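Local coordinates for protein glycerol-3-phosphate dehydrogenase [NAD(+)] (Dunaliella salina, PDB 6IUY) that probably interconverts dihydroxyacetone phosphate and sn-glycerol 3-phosphate with NAD(H), and joins this to a haloacid dehalogenase-like domain, a di-domain structure enabling direct conversion of dihydroxyacetone phosphate to glycerol, at residues Cys269-Ala280 / Leu322-Val331; Leu337-Leu347 / Ile359-Val369. All coordinates share one frame; numbering follows the deposited sequence.

Interaction 1 (Cys269-Ala280 / Leu322-Val331); sequences CTAVRMVAQSTA and LPGIDLGENV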
ATOM      1  N   CYS A 269     -22.191  15.369 -10.159  1.00 33.55           N
ATOM      2  CA  CYS A 269     -23.527  15.378  -9.548  1.00 32.46           C
ATOM      3  C   CYS A 269     -23.640  14.527  -8.284  1.00 35.74           C
ATOM      4  O   CYS A 269     -24.397  14.887  -7.367  1.00 33.82           O
ATOM      5  CB  CYS A 269     -24.602  14.913 -10.541  1.00 36.24           C
ATOM      6  SG  CYS A 269     -24.891  16.057 -11.934  1.00 41.89           S
ATOM      7  N   THR A 270     -22.951  13.387  -8.198  1.00 35.55           N
ATOM      8  CA  THR A 270     -23.188  12.614  -6.986  1.00 36.42           C
ATOM      9  C   THR A 270     -22.358  13.299  -5.910  1.00 35.79           C
ATOM     10  O   THR A 270     -22.762  13.346  -4.764  1.00 35.71           O
ATOM     11  CB  THR A 270     -22.891  11.071  -7.104  1.00 41.58           C
ATOM     12  OG1 THR A 270     -21.800  10.683  -6.252  1.00 41.40           O
ATOM     13  CG2 THR A 270     -22.674  10.613  -8.536  1.00 28.16           C
ATOM     14  N   ALA A 271     -21.251  13.923  -6.300  1.00 32.54           N
ATOM     15  CA  ALA A 271     -20.507  14.740  -5.368  1.00 36.06           C
ATOM     16  C   ALA A 271     -21.360  15.921  -4.832  1.00 44.48           C
ATOM     17  O   ALA A 271     -21.488  16.115  -3.606  1.00 36.70           O
ATOM     18  CB  ALA A 271     -19.219  15.244  -6.036  1.00 35.44           C
ATOM     19  N   VAL A 272     -21.952  16.712  -5.729  1.00 41.03           N
ATOM     20  CA  VAL A 272     -22.749  17.869  -5.283  1.00 37.38           C
ATOM     21  C   VAL A 272     -23.901  17.416  -4.412  1.00 37.19           C
ATOM     22  O   VAL A 272     -24.361  18.154  -3.545  1.00 41.28           O
ATOM     23  CB  VAL A 272     -23.298  18.703  -6.467  1.00 37.15           C
ATOM     24  CG1 VAL A 272     -24.638  18.174  -6.906  1.00 37.72           C
ATOM     25  CG2 VAL A 272     -23.445  20.155  -6.057  1.00 41.19           C
ATOM     26  N   ARG A 273     -24.369  16.188  -4.624  1.00 38.99           N
ATOM     27  CA  ARG A 273     -25.473  15.649  -3.832  1.00 32.65           C
ATOM     28  C   ARG A 273     -25.061  15.429  -2.377  1.00 41.73           C
ATOM     29  O   ARG A 273     -25.856  15.659  -1.443  1.00 36.78           O
ATOM     30  CB  ARG A 273     -25.962  14.335  -4.433  1.00 40.39           C
ATOM     31  CG  ARG A 273     -26.974  13.609  -3.567  1.00 39.88           C
ATOM     32  CD  ARG A 273     -27.497  12.325  -4.189  1.00 34.79           C
ATOM     33  NE  ARG A 273     -28.761  11.938  -3.545  1.00 38.34           N
ATOM     34  CZ  ARG A 273     -28.862  11.088  -2.522  1.00 40.27           C
ATOM     35  NH1 ARG A 273     -27.780  10.507  -2.022  1.00 38.73           N
ATOM     36  NH2 ARG A 273     -30.050  10.808  -1.999  1.00 39.01           N
ATOM     37  N   MET A 274     -23.826  14.955  -2.186  1.00 38.21           N
ATOM     38  CA  MET A 274     -23.284  14.724  -0.850  1.00 43.42           C
ATOM     39  C   MET A 274     -22.950  16.049  -0.178  1.00 38.78           C
ATOM     40  O   MET A 274     -23.257  16.265   0.981  1.00 42.07           O
ATOM     41  CB  MET A 274     -22.030  13.852  -0.906  1.00 38.57           C
ATOM     42  CG  MET A 274     -22.229  12.473  -1.555  1.00 40.74           C
ATOM     43  SD  MET A 274     -20.784  11.428  -1.192  1.00 38.88           S
ATOM     44  CE  MET A 274     -19.578  11.969  -2.388  1.00 32.77           C
ATOM     45  N   VAL A 275     -22.293  16.914  -0.933  1.00 32.86           N
ATOM     46  CA  VAL A 275     -21.960  18.268  -0.512  1.00 40.42           C
ATOM     47  C   VAL A 275     -23.208  19.074  -0.136  1.00 44.35           C
ATOM     48  O   VAL A 275     -23.245  19.783   0.884  1.00 43.72           O
ATOM     49  CB  VAL A 275     -21.193  18.941  -1.632  1.00 43.14           C
ATOM     50  CG1 VAL A 275     -21.358  20.441  -1.615  1.00 41.88           C
ATOM     51  CG2 VAL A 275     -19.737  18.478  -1.583  1.00 36.61           C
ATOM     52  N   ALA A 276     -24.262  18.923  -0.927  1.00 40.74           N
ATOM     53  CA  ALA A 276     -25.508  19.597  -0.610  1.00 41.31           C
ATOM     54  C   ALA A 276     -26.129  19.070   0.690  1.00 40.96           C
ATOM     55  O   ALA A 276     -26.731  19.841   1.435  1.00 40.32           O
ATOM     56  CB  ALA A 276     -26.493  19.472  -1.785  1.00 39.22           C
ATOM     57  N   GLN A 277     -25.998  17.774   0.974  1.00 38.54           N
ATOM     58  CA  GLN A 277     -26.532  17.222   2.232  1.00 42.00           C
ATOM     59  C   GLN A 277     -25.834  17.815   3.446  1.00 43.90           C
ATOM     60  O   GLN A 277     -26.485  18.083   4.451  1.00 47.80           O
ATOM     61  CB  GLN A 277     -26.406  15.696   2.287  1.00 44.01           C
ATOM     62  CG  GLN A 277     -27.315  14.981   1.315  1.00 47.77           C
ATOM     63  CD  GLN A 277     -27.048  13.500   1.245  1.00 45.28           C
ATOM     64  OE1 GLN A 277     -25.963  13.019   1.622  1.00 42.12           O
ATOM     65  NE2 GLN A 277     -28.039  12.757   0.752  1.00 42.47           N
ATOM     66  N   SER A 278     -24.517  18.007   3.348  1.00 40.76           N
ATOM     67  CA  SER A 278     -23.734  18.598   4.428  1.00 42.40           C
ATOM     68  C   SER A 278     -24.124  20.062   4.742  1.00 45.45           C
ATOM     69  O   SER A 278     -24.287  20.424   5.909  1.00 45.31           O
ATOM     70  CB  SER A 278     -22.249  18.519   4.091  1.00 38.12           C
ATOM     71  OG  SER A 278     -21.820  17.157   4.062  1.00 42.55           O
ATOM     72  N   THR A 279     -24.252  20.899   3.713  1.00 44.27           N
ATOM     73  CA  THR A 279     -24.617  22.295   3.925  1.00 45.42           C
ATOM     74  C   THR A 279     -26.034  22.419   4.451  1.00 47.67           C
ATOM     75  O   THR A 279     -26.332  23.291   5.281  1.00 48.44           O
ATOM     76  CB  THR A 279     -24.501  23.115   2.653  1.00 41.87           C
ATOM     77  OG1 THR A 279     -25.439  22.627   1.688  1.00 45.90           O
ATOM     78  CG2 THR A 279     -23.121  22.985   2.115  1.00 39.92           C
ATOM     79  N   ALA A 280     -26.917  21.547   3.983  1.00 41.03           N
ATOM     80  CA  ALA A 280     -28.263  21.572   4.515  1.00 47.74           C
ATOM     81  C   ALA A 280     -28.232  21.260   6.017  1.00 50.99           C
ATOM     82  O   ALA A 280     -29.028  21.800   6.780  1.00 54.63           O
ATOM     83  CB  ALA A 280     -29.154  20.600   3.775  1.00 49.27           C
ATOM     84  N   LEU A 322     -26.898  11.551 -14.455  1.00 35.95           N
ATOM     85  CA  LEU A 322     -27.167  10.827 -13.210  1.00 35.94           C
ATOM     86  C   LEU A 322     -28.653  10.605 -13.027  1.00 38.56           C
ATOM     87  O   LEU A 322     -29.224  11.042 -12.042  1.00 37.32           O
ATOM     88  CB  LEU A 322     -26.585  11.571 -12.001  1.00 35.39           C
ATOM     89  CG  LEU A 322     -26.335  10.688 -10.764  1.00 38.45           C
ATOM     90  CD1 LEU A 322     -25.179   9.728 -10.968  1.00 32.48           C
ATOM     91  CD2 LEU A 322     -26.083  11.506  -9.528  1.00 38.21           C
ATOM     92  N   PRO A 323     -29.282   9.884 -13.976  1.00 39.31           N
ATOM     93  CA  PRO A 323     -30.736   9.670 -13.984  1.00 36.04           C
ATOM     94  C   PRO A 323     -31.262   8.925 -12.770  1.00 42.00           C
ATOM     95  O   PRO A 323     -30.624   7.992 -12.290  1.00 41.76           O
ATOM     96  CB  PRO A 323     -30.974   8.837 -15.255  1.00 38.44           C
ATOM     97  CG  PRO A 323     -29.622   8.314 -15.671  1.00 39.12           C
ATOM     98  CD  PRO A 323     -28.592   9.230 -15.110  1.00 34.74           C
ATOM     99  N   GLY A 324     -32.435   9.335 -12.295  1.00 39.86           N
ATOM    100  CA  GLY A 324     -33.083   8.683 -11.186  1.00 40.41           C
ATOM    101  C   GLY A 324     -32.565   9.098  -9.829  1.00 41.62           C
ATOM    102  O   GLY A 324     -33.071   8.639  -8.819  1.00 45.50           O
ATOM    103  N   ILE A 325     -31.543   9.944  -9.800  1.00 39.95           N
ATOM    104  CA  ILE A 325     -30.973  10.383  -8.532  1.00 42.39           C
ATOM    105  C   ILE A 325     -31.401  11.817  -8.185  1.00 43.48           C
ATOM    106  O   ILE A 325     -31.255  12.758  -8.984  1.00 37.85           O
ATOM    107  CB  ILE A 325     -29.420  10.316  -8.537  1.00 43.84           C
ATOM    108  CG1 ILE A 325     -28.923   8.924  -8.938  1.00 41.53           C
ATOM    109  CG2 ILE A 325     -28.869  10.684  -7.148  1.00 40.31           C
ATOM    110  CD1 ILE A 325     -29.334   7.834  -7.953  1.00 44.59           C
ATOM    111  N   ASP A 326     -31.936  11.959  -6.984  1.00 43.92           N
ATOM    112  CA  ASP A 326     -32.367  13.244  -6.473  1.00 46.39           C
ATOM    113  C   ASP A 326     -31.180  14.004  -5.900  1.00 44.00           C
ATOM    114  O   ASP A 326     -30.678  13.649  -4.842  1.00 43.21           O
ATOM    115  CB  ASP A 326     -33.446  13.049  -5.400  1.00 48.12           C
ATOM    116  CG  ASP A 326     -34.064  14.372  -4.930  1.00 54.97           C
ATOM    117  OD1 ASP A 326     -35.192  14.712  -5.373  1.00 60.75           O
ATOM    118  OD2 ASP A 326     -33.434  15.069  -4.112  1.00 52.54           O
ATOM    119  N   LEU A 327     -30.702  15.022  -6.614  1.00 45.03           N
ATOM    120  CA  LEU A 327     -29.772  15.976  -6.018  1.00 45.54           C
ATOM    121  C   LEU A 327     -30.714  16.721  -5.110  1.00 50.20           C
ATOM    122  O   LEU A 327     -31.883  16.886  -5.479  1.00 62.19           O
ATOM    123  CB  LEU A 327     -29.108  16.881  -7.061  1.00 42.34           C
ATOM    124  CG  LEU A 327     -28.807  16.198  -8.392  1.00 43.33           C
ATOM    125  CD1 LEU A 327     -28.109  17.146  -9.320  1.00 41.06           C
ATOM    126  CD2 LEU A 327     -27.939  14.964  -8.178  1.00 43.15           C
ATOM    127  N   GLY A 328     -30.296  17.133  -3.927  1.00 45.34           N
ATOM    128  CA  GLY A 328     -31.288  17.711  -3.015  1.00 43.92           C
ATOM    129  C   GLY A 328     -32.038  18.963  -3.511  1.00 49.11           C
ATOM    130  O   GLY A 328     -31.861  19.452  -4.640  1.00 41.16           O
ATOM    131  N   GLU A 329     -32.879  19.514  -2.652  1.00 49.39           N
ATOM    132  CA  GLU A 329     -33.601  20.725  -3.027  1.00 51.58           C
ATOM    133  C   GLU A 329     -32.775  22.007  -2.905  1.00 50.30           C
ATOM    134  O   GLU A 329     -33.248  23.074  -3.283  1.00 50.47           O
ATOM    135  CB  GLU A 329     -34.873  20.842  -2.197  1.00 54.00           C
ATOM    136  CG  GLU A 329     -35.790  19.638  -2.395  1.00 58.87           C
ATOM    137  CD  GLU A 329     -37.082  19.767  -1.647  1.00 68.50           C
ATOM    138  OE1 GLU A 329     -37.393  20.898  -1.209  1.00 78.03           O
ATOM    139  OE2 GLU A 329     -37.781  18.739  -1.493  1.00 81.71           O
ATOM    140  N   ASN A 330     -31.548  21.907  -2.391  1.00 41.25           N
ATOM    141  CA  ASN A 330     -30.712  23.094  -2.223  1.00 37.39           C
ATOM    142  C   ASN A 330     -29.578  23.181  -3.237  1.00 42.06           C
ATOM    143  O   ASN A 330     -28.541  23.786  -2.975  1.00 44.77           O
ATOM    144  CB  ASN A 330     -30.152  23.165  -0.787  1.00 42.01           C
ATOM    145  CG  ASN A 330     -29.391  21.902  -0.358  1.00 45.12           C
ATOM    146  OD1 ASN A 330     -29.862  20.777  -0.518  1.00 42.16           O
ATOM    147  ND2 ASN A 330     -28.219  22.099   0.220  1.00 39.98           N
ATOM    148  N   VAL A 331     -29.792  22.601  -4.413  1.00 41.08           N
ATOM    149  CA  VAL A 331     -28.798  22.619  -5.476  1.00 41.04           C
ATOM    150  C   VAL A 331     -29.306  23.519  -6.588  1.00 44.16           C
ATOM    151  O   VAL A 331     -30.436  23.363  -7.032  1.00 45.90           O
ATOM    152  CB  VAL A 331     -28.515  21.184  -6.017  1.00 42.06           C
ATOM    153  CG1 VAL A 331     -27.737  21.227  -7.326  1.00 37.28           C
ATOM    154  CG2 VAL A 331     -27.775  20.367  -4.978  1.00 33.68           C
TER
HETATM  155  O   HOH W   1     -28.419  16.465  -1.351  1.00 43.13           O
HETATM  156  O   HOH W   2     -32.303  13.087  -1.903  1.00 63.54           O
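R273 and N330 make the two direct hydrogen bonds that tie helix 266-282, which follows the first strand of the Rossmann-type NAD domain, to the loop leading into edge strand 331-334. R273 gives NE to the backbone O of D326 at 2.9 Å, with the acceptor almost in the guanidinium plane. Its CG lies anti to the backbone N (chi1 172°) and the chain stays extended to NE, carrying the group out along the helix surface to the loop. The I325 side chain crosses this arm at about a right angle and brings CG2 3.7 Å from R273 CD. A water takes a hydrogen bond from R273 NH2 and gives one to D326 OD2, while a second water receives only a weak one from G328 N and donates to R273 O.

Apolar contacts flank the arginine. On its N-terminal side L322 sets CD1 3.6 Å from T270 CG2 and CD2 near C269 CB, which L327 CD2 also reaches; toward N330, V331 CG2 packs 3.6 Å from A276 CB.

Further out, E419 forms a salt bridge with R273 NH1 and accepts a hydrogen bond from Q277 NE2, which sits above one guanidinium face toward its rim; the pair probably limits the arginine's freedom. K292 O receives hydrogen bonds from both T279 OG1 and N330 ND2. The same N330 amide nitrogen donates to A276 O at 3.0 Å, nearly straight at 172°, and A276 O also accepts the helical bond from A280 N, the two donors arriving from opposite faces of its carbonyl plane.

Interaction 2 (Leu337-Leu347 / Ile359-Val369); sequences LIEAVRGADAL and ICKQLAAARVV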
ATOM      1  N   LEU A 337     -20.491  30.199 -16.364  1.00 40.97           N
ATOM      2  CA  LEU A 337     -19.377  29.766 -15.545  1.00 43.34           C
ATOM      3  C   LEU A 337     -18.920  30.869 -14.601  1.00 43.28           C
ATOM      4  O   LEU A 337     -18.652  30.615 -13.431  1.00 41.13           O
ATOM      5  CB  LEU A 337     -18.221  29.310 -16.437  1.00 40.32           C
ATOM      6  CG  LEU A 337     -16.933  28.979 -15.683  1.00 42.13           C
ATOM      7  CD1 LEU A 337     -17.126  27.822 -14.700  1.00 37.75           C
ATOM      8  CD2 LEU A 337     -15.816  28.688 -16.639  1.00 39.38           C
ATOM      9  N   ILE A 338     -18.842  32.094 -15.112  1.00 42.81           N
ATOM     10  CA  ILE A 338     -18.439  33.240 -14.297  1.00 42.77           C
ATOM     11  C   ILE A 338     -19.452  33.484 -13.184  1.00 43.45           C
ATOM     12  O   ILE A 338     -19.101  33.667 -12.023  1.00 41.30           O
ATOM     13  CB  ILE A 338     -18.288  34.523 -15.144  1.00 48.23           C
ATOM     14  CG1 ILE A 338     -17.309  34.279 -16.291  1.00 41.45           C
ATOM     15  CG2 ILE A 338     -17.826  35.703 -14.264  1.00 41.81           C
ATOM     16  CD1 ILE A 338     -16.007  33.649 -15.817  1.00 47.29           C
ATOM     17  N   GLU A 339     -20.725  33.459 -13.534  1.00 44.50           N
ATOM     18  CA  GLU A 339     -21.742  33.734 -12.545  1.00 45.69           C
ATOM     19  C   GLU A 339     -21.775  32.642 -11.472  1.00 48.07           C
ATOM     20  O   GLU A 339     -22.015  32.936 -10.296  1.00 42.07           O
ATOM     21  CB  GLU A 339     -23.108  33.884 -13.214  1.00 50.21           C
ATOM     22  CG  GLU A 339     -24.258  34.055 -12.234  1.00 57.48           C
ATOM     23  CD  GLU A 339     -25.313  32.963 -12.377  1.00 61.78           C
ATOM     24  OE1 GLU A 339     -25.792  32.747 -13.513  1.00 58.85           O
ATOM     25  OE2 GLU A 339     -25.649  32.316 -11.352  1.00 66.63           O
ATOM     26  N   ALA A 340     -21.538  31.390 -11.870  1.00 45.29           N
ATOM     27  CA  ALA A 340     -21.527  30.277 -10.918  1.00 43.25           C
ATOM     28  C   ALA A 340     -20.439  30.460  -9.870  1.00 38.66           C
ATOM     29  O   ALA A 340     -20.602  30.109  -8.697  1.00 40.40           O
ATOM     30  CB  ALA A 340     -21.324  28.928 -11.662  1.00 42.75           C
ATOM     31  N   VAL A 341     -19.313  30.997 -10.320  1.00 41.82           N
ATOM     32  CA  VAL A 341     -18.113  31.100  -9.509  1.00 43.53           C
ATOM     33  C   VAL A 341     -18.008  32.407  -8.699  1.00 46.71           C
ATOM     34  O   VAL A 341     -17.346  32.446  -7.659  1.00 43.55           O
ATOM     35  CB  VAL A 341     -16.866  30.970 -10.414  1.00 44.20           C
ATOM     36  CG1 VAL A 341     -15.601  31.227  -9.628  1.00 43.59           C
ATOM     37  CG2 VAL A 341     -16.826  29.591 -11.069  1.00 38.39           C
ATOM     38  N   ARG A 342     -18.663  33.476  -9.149  1.00 48.30           N
ATOM     39  CA  ARG A 342     -18.315  34.792  -8.617  1.00 50.07           C
ATOM     40  C   ARG A 342     -18.512  34.874  -7.110  1.00 47.10           C
ATOM     41  O   ARG A 342     -17.609  35.316  -6.402  1.00 51.92           O
ATOM     42  CB  ARG A 342     -19.098  35.913  -9.319  1.00 50.66           C
ATOM     43  CG  ARG A 342     -20.592  35.928  -9.056  1.00 51.06           C
ATOM     44  CD  ARG A 342     -21.247  37.149  -9.696  1.00 52.52           C
ATOM     45  NE  ARG A 342     -22.695  37.013  -9.709  1.00 52.57           N
ATOM     46  CZ  ARG A 342     -23.465  37.276 -10.756  1.00 48.15           C
ATOM     47  NH1 ARG A 342     -22.925  37.703 -11.891  1.00 51.00           N
ATOM     48  NH2 ARG A 342     -24.774  37.107 -10.663  1.00 50.38           N
ATOM     49  N   GLY A 343     -19.644  34.436  -6.584  1.00 41.42           N
ATOM     50  CA  GLY A 343     -19.814  34.608  -5.145  1.00 47.61           C
ATOM     51  C   GLY A 343     -19.120  33.570  -4.261  1.00 53.42           C
ATOM     52  O   GLY A 343     -19.267  33.586  -3.036  1.00 52.47           O
ATOM     53  N   ALA A 344     -18.353  32.672  -4.871  1.00 45.63           N
ATOM     54  CA  ALA A 344     -17.983  31.420  -4.214  1.00 46.49           C
ATOM     55  C   ALA A 344     -16.733  31.520  -3.368  1.00 41.57           C
ATOM     56  O   ALA A 344     -15.700  31.974  -3.849  1.00 41.88           O
ATOM     57  CB  ALA A 344     -17.801  30.313  -5.260  1.00 40.08           C
ATOM     58  N   ASP A 345     -16.833  31.028  -2.129  1.00 37.74           N
ATOM     59  CA  ASP A 345     -15.697  30.928  -1.205  1.00 43.02           C
ATOM     60  C   ASP A 345     -15.021  29.556  -1.303  1.00 44.14           C
ATOM     61  O   ASP A 345     -13.821  29.418  -1.079  1.00 43.88           O
ATOM     62  CB  ASP A 345     -16.167  31.172   0.230  1.00 40.43           C
ATOM     63  CG  ASP A 345     -16.940  32.474   0.370  1.00 44.15           C
ATOM     64  OD1 ASP A 345     -16.299  33.541   0.283  1.00 42.05           O
ATOM     65  OD2 ASP A 345     -18.173  32.425   0.554  1.00 44.68           O
ATOM     66  N   ALA A 346     -15.820  28.553  -1.648  1.00 40.90           N
ATOM     67  CA  ALA A 346     -15.363  27.177  -1.749  1.00 42.65           C
ATOM     68  C   ALA A 346     -15.630  26.652  -3.151  1.00 37.41           C
ATOM     69  O   ALA A 346     -16.775  26.452  -3.517  1.00 40.66           O
ATOM     70  CB  ALA A 346     -16.065  26.316  -0.709  1.00 35.44           C
ATOM     71  N   LEU A 347     -14.577  26.451  -3.933  1.00 37.75           N
ATOM     72  CA  LEU A 347     -14.717  25.929  -5.292  1.00 39.01           C
ATOM     73  C   LEU A 347     -14.350  24.451  -5.395  1.00 40.94           C
ATOM     74  O   LEU A 347     -13.234  24.075  -5.053  1.00 41.40           O
ATOM     75  CB  LEU A 347     -13.824  26.706  -6.270  1.00 40.05           C
ATOM     76  CG  LEU A 347     -14.177  28.116  -6.727  1.00 45.23           C
ATOM     77  CD1 LEU A 347     -13.119  28.608  -7.720  1.00 44.39           C
ATOM     78  CD2 LEU A 347     -15.549  28.103  -7.380  1.00 41.82           C
ATOM     79  N   ILE A 359     -11.196  25.948 -18.809  1.00 42.61           N
ATOM     80  CA  ILE A 359     -12.029  26.449 -17.725  1.00 43.19           C
ATOM     81  C   ILE A 359     -11.221  27.361 -16.794  1.00 45.93           C
ATOM     82  O   ILE A 359     -11.688  28.440 -16.426  1.00 42.31           O
ATOM     83  CB  ILE A 359     -12.653  25.295 -16.929  1.00 41.94           C
ATOM     84  CG1 ILE A 359     -13.712  24.594 -17.775  1.00 43.07           C
ATOM     85  CG2 ILE A 359     -13.293  25.790 -15.669  1.00 40.30           C
ATOM     86  CD1 ILE A 359     -14.103  23.239 -17.241  1.00 45.40           C
ATOM     87  N   CYS A 360      -9.998  26.962 -16.445  1.00 44.65           N
ATOM     88  CA  CYS A 360      -9.162  27.796 -15.582  1.00 41.45           C
ATOM     89  C   CYS A 360      -8.775  29.097 -16.302  1.00 48.50           C
ATOM     90  O   CYS A 360      -8.798  30.171 -15.698  1.00 43.35           O
ATOM     91  CB  CYS A 360      -7.903  27.040 -15.115  1.00 42.67           C
ATOM     92  SG  CYS A 360      -8.204  25.674 -13.902  1.00 47.74           S
ATOM     93  N   LYS A 361      -8.419  29.009 -17.584  1.00 48.33           N
ATOM     94  CA  LYS A 361      -8.094  30.203 -18.357  1.00 44.37           C
ATOM     95  C   LYS A 361      -9.264  31.207 -18.402  1.00 45.62           C
ATOM     96  O   LYS A 361      -9.043  32.404 -18.319  1.00 49.96           O
ATOM     97  CB  LYS A 361      -7.686  29.837 -19.787  1.00 47.66           C
ATOM     98  CG  LYS A 361      -6.216  29.469 -19.979  1.00 50.55           C
ATOM     99  CD  LYS A 361      -5.905  29.282 -21.480  1.00 63.01           C
ATOM    100  CE  LYS A 361      -6.976  28.409 -22.167  1.00 67.66           C
ATOM    101  NZ  LYS A 361      -6.806  28.218 -23.642  1.00 67.87           N
ATOM    102  N   GLN A 362     -10.496  30.719 -18.554  1.00 45.82           N
ATOM    103  CA  GLN A 362     -11.680  31.579 -18.553  1.00 44.20           C
ATOM    104  C   GLN A 362     -11.844  32.277 -17.218  1.00 49.47           C
ATOM    105  O   GLN A 362     -12.105  33.464 -17.180  1.00 47.86           O
ATOM    106  CB  GLN A 362     -12.963  30.798 -18.846  1.00 41.09           C
ATOM    107  CG  GLN A 362     -13.156  30.341 -20.284  1.00 48.36           C
ATOM    108  CD  GLN A 362     -14.466  29.569 -20.475  1.00 49.98           C
ATOM    109  OE1 GLN A 362     -15.543  30.014 -20.051  1.00 51.06           O
ATOM    110  NE2 GLN A 362     -14.374  28.402 -21.111  1.00 53.62           N
ATOM    111  N   LEU A 363     -11.727  31.525 -16.123  1.00 46.77           N
ATOM    112  CA  LEU A 363     -11.878  32.100 -14.789  1.00 48.39           C
ATOM    113  C   LEU A 363     -10.786  33.118 -14.437  1.00 48.86           C
ATOM    114  O   LEU A 363     -11.046  34.064 -13.687  1.00 51.13           O
ATOM    115  CB  LEU A 363     -11.895  30.995 -13.730  1.00 47.01           C
ATOM    116  CG  LEU A 363     -13.096  30.053 -13.748  1.00 45.69           C
ATOM    117  CD1 LEU A 363     -12.879  28.925 -12.761  1.00 42.34           C
ATOM    118  CD2 LEU A 363     -14.394  30.797 -13.438  1.00 38.30           C
ATOM    119  N   ALA A 364      -9.574  32.900 -14.944  1.00 39.84           N
ATOM    120  CA  ALA A 364      -8.450  33.806 -14.723  1.00 44.14           C
ATOM    121  C   ALA A 364      -8.736  35.168 -15.358  1.00 47.87           C
ATOM    122  O   ALA A 364      -8.763  36.196 -14.669  1.00 45.28           O
ATOM    123  CB  ALA A 364      -7.153  33.215 -15.299  1.00 41.73           C
ATOM    124  N   ALA A 365      -8.919  35.141 -16.681  1.00 45.10           N
ATOM    125  CA  ALA A 365      -9.335  36.287 -17.494  1.00 49.13           C
ATOM    126  C   ALA A 365     -10.462  37.103 -16.867  1.00 49.14           C
ATOM    127  O   ALA A 365     -10.444  38.321 -16.943  1.00 54.07           O
ATOM    128  CB  ALA A 365      -9.761  35.809 -18.885  1.00 43.53           C
ATOM    129  N   ALA A 366     -11.439  36.446 -16.250  1.00 46.47           N
ATOM    130  CA  ALA A 366     -12.555  37.158 -15.617  1.00 48.01           C
ATOM    131  C   ALA A 366     -12.190  37.790 -14.281  1.00 51.35           C
ATOM    132  O   ALA A 366     -12.926  38.640 -13.782  1.00 50.17           O
ATOM    133  CB  ALA A 366     -13.742  36.230 -15.425  1.00 47.54           C
ATOM    134  N   ARG A 367     -11.080  37.357 -13.690  1.00 46.14           N
ATOM    135  CA  ARG A 367     -10.626  37.905 -12.413  1.00 46.16           C
ATOM    136  C   ARG A 367     -11.692  37.766 -11.354  1.00 45.75           C
ATOM    137  O   ARG A 367     -11.881  38.641 -10.522  1.00 51.82           O
ATOM    138  CB  ARG A 367     -10.225  39.377 -12.566  1.00 52.68           C
ATOM    139  CG  ARG A 367      -9.071  39.594 -13.543  1.00 53.28           C
ATOM    140  CD  ARG A 367      -8.796  41.067 -13.783  1.00 65.77           C
ATOM    141  NE  ARG A 367      -7.664  41.260 -14.691  1.00 83.42           N
ATOM    142  CZ  ARG A 367      -7.179  42.448 -15.054  1.00 86.62           C
ATOM    143  NH1 ARG A 367      -7.725  43.568 -14.587  1.00 80.93           N
ATOM    144  NH2 ARG A 367      -6.148  42.514 -15.887  1.00 82.51           N
ATOM    145  N   VAL A 368     -12.400  36.652 -11.396  1.00 45.55           N
ATOM    146  CA  VAL A 368     -13.543  36.456 -10.530  1.00 45.73           C
ATOM    147  C   VAL A 368     -13.176  35.582  -9.320  1.00 49.25           C
ATOM    148  O   VAL A 368     -13.948  35.467  -8.368  1.00 49.18           O
ATOM    149  CB  VAL A 368     -14.708  35.842 -11.337  1.00 41.65           C
ATOM    150  CG1 VAL A 368     -14.335  34.466 -11.857  1.00 44.62           C
ATOM    151  CG2 VAL A 368     -15.982  35.802 -10.526  1.00 39.06           C
ATOM    152  N   VAL A 369     -11.989  34.980  -9.345  1.00 44.56           N
ATOM    153  CA  VAL A 369     -11.564  34.132  -8.231  1.00 54.29           C
ATOM    154  C   VAL A 369     -10.679  34.912  -7.251  1.00 47.64           C
ATOM    155  O   VAL A 369      -9.489  35.081  -7.502  1.00 55.33           O
ATOM    156  CB  VAL A 369     -10.801  32.864  -8.729  1.00 49.24           C
ATOM    157  CG1 VAL A 369     -10.230  32.096  -7.553  1.00 46.31           C
ATOM    158  CG2 VAL A 369     -11.730  31.953  -9.540  1.00 42.84           C
TER
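Helix 337-342 and the 359-366 portion of helix 356-366 cross at -70° with their axes 10.4 Å apart at closest approach, and the chain after the second helix turns back toward R342, bringing the CA atoms of R342 and V368 to 5.4 Å. The wide spacing is bridged by branched side chains. L363 CD2 is the central methyl: it meets V341 CG2 tip to tip at 3.6 Å, L337 CG at 3.8 Å and I338 CD1 at 4.0 Å. L337 has CG anti to its backbone N (chi1 173°) and lies across L363 at about a right angle, its CD2 reaching I359 CG2 and coming 3.7 Å from Q362 OE1. I338 slides past L363 in the opposite direction and presses CD1 tightly against A366 CB.

A Schellman motif, with R367 at positive phi, ends helix 356-366 and delivers V368 and V369 to the contact. V368 sets CG1 4.1 Å from V341 CG1, while V369 CG2 touches both V341 CG1 and L347 CD1, joining the helix contact to strand 346-349. Helix 356-366 is the crossover of the beta-alpha-beta unit from strand 346-349 to strand 374-377, and L400 of helix 392-400 also touches L363. No hydrogen bond spans the two segments, so their direct association depends on the fit of aliphatic groups and gains little directionality from polar atoms.

Both contacts belong to the N-terminal, NAD-binding part of the dehydrogenase, and the chain completes interaction 1 before entering interaction 2. Their centres lie 21 Å apart and their nearest atoms about 8 Å, without touching; V331, which closes interaction 1, starts strand 331-334, which runs into helix 337-342 of interaction 2. Strand 293-297 lies between them, lending V294 and M296 to the first and T295 and W297 to the second. Each approaches the cofactor at one end: the side chain of C269 is about 7 Å from the bound NAD and that of I359 about 5 Å. The side chain of T270 is about 10 Å from the bound dihydroxyacetone phosphate.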